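Local coordinates for protein MarR family transcriptional regulator (Peptoclostridium difficile, PDB 5ERI) that probably binds DNA as a dimeric transcription factor of the MarR family, regulating gene expression, at residues 125-128 against 129-132. Sequence-based numbering, arbitrary orientation.
Sequences LIIE and EENR
Glu-129 N donates to Leu-125 O at 2.9 Å, one of four successive i to i+4 bonds that carry the helix from 125-128 into 129-132; the backbone N of Glu-130, Asn-131 and Arg-132 bond in the same way to the O of Ile-126, Ile-127 and Glu-128. Glu-129 bends at chi2 (-54°), and its CG rests 3.5 Å from Leu-125 O, while OE1 forms a salt bridge with Lys-47. Ile-127 and Glu-130 run side by side, the CD1 methyl of Ile-127 lying 4.0 Å from Glu-130 OE2. With CG anti to the backbone N (chi1 -171°) and the chain extended beyond it, Glu-130 carries its carboxylate alongside Ile-127, and OE1 forms a salt bridge with Arg-31 of the second subunit. The side chain of Asn-131 crosses that of Ile-127 at an angle, with ND2 4.1 Å from Ile-127 CG2; its short amide offers a donor and an acceptor together: ND2 bonds to Thr-24 O and OD1 accepts from Asp-26 N, both of the second subunit. The long side chain of Arg-132 leads away from the turn, and its NH2 forms a salt bridge with Glu-163 of that subunit. Branched, apolar Ile-126 suits the buried face, packing on Phe-58 and Thr-62 of helix 57-66. Helix 117-138 thus joins its own chain to the second subunit, as an alpha-helix of the dimerisation region that N- and C-terminal helices form in MarR-family winged-helix regulators.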
ATOM      1  N   LEU A 125      21.332  -1.910   5.012  1.00 43.88           N
ATOM      2  CA  LEU A 125      20.431  -2.876   5.619  1.00 54.17           C
ATOM      3  C   LEU A 125      19.038  -2.896   4.911  1.00 54.19           C
ATOM      4  O   LEU A 125      18.470  -3.957   4.597  1.00 54.22           O
ATOM      5  CB  LEU A 125      20.285  -2.552   7.119  1.00 59.55           C
ATOM      6  CG  LEU A 125      19.572  -3.605   8.015  1.00 83.17           C
ATOM      7  CD1 LEU A 125      19.697  -5.064   7.510  1.00 88.84           C
ATOM      8  CD2 LEU A 125      20.054  -3.497   9.480  1.00 83.08           C
ATOM      9  N   ILE A 126      18.491  -1.707   4.646  1.00 51.98           N
ATOM     10  CA  ILE A 126      17.153  -1.633   4.097  1.00 49.35           C
ATOM     11  C   ILE A 126      17.177  -2.233   2.707  1.00 42.36           C
ATOM     12  O   ILE A 126      16.280  -2.945   2.293  1.00 43.74           O
ATOM     13  CB  ILE A 126      16.631  -0.178   4.063  1.00 45.90           C
ATOM     14  CG1 ILE A 126      16.319   0.322   5.470  1.00 48.23           C
ATOM     15  CG2 ILE A 126      15.355  -0.133   3.246  1.00 50.24           C
ATOM     16  CD1 ILE A 126      16.097   1.830   5.563  1.00 48.02           C
ATOM     17  N   ILE A 127      18.207  -1.906   1.954  1.00 48.75           N
ATOM     18  CA  ILE A 127      18.282  -2.364   0.566  1.00 49.08           C
ATOM     19  C   ILE A 127      18.491  -3.864   0.487  1.00 52.51           C
ATOM     20  O   ILE A 127      17.957  -4.526  -0.420  1.00 48.33           O
ATOM     21  CB  ILE A 127      19.418  -1.633  -0.172  1.00 51.46           C
ATOM     22  CG1 ILE A 127      19.070  -0.148  -0.338  1.00 55.09           C
ATOM     23  CG2 ILE A 127      19.629  -2.236  -1.543  1.00 48.48           C
ATOM     24  CD1 ILE A 127      17.908   0.174  -1.287  1.00 54.68           C
ATOM     25  N   GLU A 128      19.270  -4.387   1.440  1.00 54.03           N
ATOM     26  CA  GLU A 128      19.406  -5.825   1.609  1.00 61.08           C
ATOM     27  C   GLU A 128      18.002  -6.424   1.816  1.00 56.58           C
ATOM     28  O   GLU A 128      17.617  -7.438   1.185  1.00 56.45           O
ATOM     29  CB  GLU A 128      20.290  -6.160   2.840  1.00 72.83           C
ATOM     30  CG  GLU A 128      21.808  -6.115   2.639  1.00 82.33           C
ATOM     31  CD  GLU A 128      22.633  -6.611   3.875  1.00 93.96           C
ATOM     32  OE1 GLU A 128      22.140  -7.383   4.758  1.00 85.50           O
ATOM     33  OE2 GLU A 128      23.827  -6.228   3.958  1.00 81.78           O
ATOM     34  N   GLU A 129      17.229  -5.798   2.707  1.00 52.41           N
ATOM     35  CA  GLU A 129      15.856  -6.323   3.000  1.00 50.23           C
ATOM     36  C   GLU A 129      14.933  -6.296   1.823  1.00 51.75           C
ATOM     37  O   GLU A 129      14.130  -7.232   1.610  1.00 50.79           O
ATOM     38  CB  GLU A 129      15.244  -5.625   4.189  1.00 48.92           C
ATOM     39  CG  GLU A 129      15.855  -6.132   5.524  1.00 70.27           C
ATOM     40  CD  GLU A 129      15.803  -7.683   5.736  1.00 79.23           C
ATOM     41  OE1 GLU A 129      14.993  -8.389   5.028  1.00 82.19           O
ATOM     42  OE2 GLU A 129      16.570  -8.197   6.615  1.00 80.09           O
ATOM     43  N   GLU A 130      15.074  -5.243   1.019  1.00 50.12           N
ATOM     44  CA  GLU A 130      14.222  -5.109  -0.149  1.00 46.95           C
ATOM     45  C   GLU A 130      14.589  -6.266  -1.114  1.00 45.83           C
ATOM     46  O   GLU A 130      13.718  -6.942  -1.730  1.00 45.54           O
ATOM     47  CB  GLU A 130      14.443  -3.691  -0.785  1.00 51.05           C
ATOM     48  CG  GLU A 130      13.472  -3.298  -1.903  1.00 64.56           C
ATOM     49  CD  GLU A 130      13.423  -1.774  -2.280  1.00 71.45           C
ATOM     50  OE1 GLU A 130      12.754  -1.516  -3.313  1.00 71.19           O
ATOM     51  OE2 GLU A 130      14.011  -0.846  -1.604  1.00 63.49           O
ATOM     52  N   ASN A 131      15.889  -6.517  -1.262  1.00 46.11           N
ATOM     53  CA  ASN A 131      16.308  -7.586  -2.200  1.00 49.96           C
ATOM     54  C   ASN A 131      15.845  -8.947  -1.680  1.00 52.56           C
ATOM     55  O   ASN A 131      15.500  -9.808  -2.459  1.00 43.08           O
ATOM     56  CB  ASN A 131      17.802  -7.602  -2.394  1.00 52.89           C
ATOM     57  CG  ASN A 131      18.294  -6.467  -3.279  1.00 53.85           C
ATOM     58  OD1 ASN A 131      17.603  -5.984  -4.196  1.00 52.84           O
ATOM     59  ND2 ASN A 131      19.531  -6.074  -3.039  1.00 50.85           N
ATOM     60  N   ARG A 132      15.817  -9.107  -0.359  1.00 46.18           N
ATOM     61  CA  ARG A 132      15.272 -10.329   0.200  1.00 54.37           C
ATOM     62  C   ARG A 132      13.750 -10.474  -0.097  1.00 58.92           C
ATOM     63  O   ARG A 132      13.277 -11.609  -0.438  1.00 56.33           O
ATOM     64  CB  ARG A 132      15.566 -10.369   1.696  1.00 54.51           C
ATOM     65  CG  ARG A 132      15.272 -11.738   2.279  1.00 78.89           C
ATOM     66  CD  ARG A 132      14.318 -11.656   3.452  1.00 90.15           C
ATOM     67  NE  ARG A 132      13.930 -12.975   3.922  1.00108.40           N
ATOM     68  CZ  ARG A 132      13.017 -13.170   4.861  1.00133.89           C
ATOM     69  NH1 ARG A 132      12.398 -12.132   5.413  1.00145.11           N
ATOM     70  NH2 ARG A 132      12.721 -14.394   5.260  1.00142.41           N
TER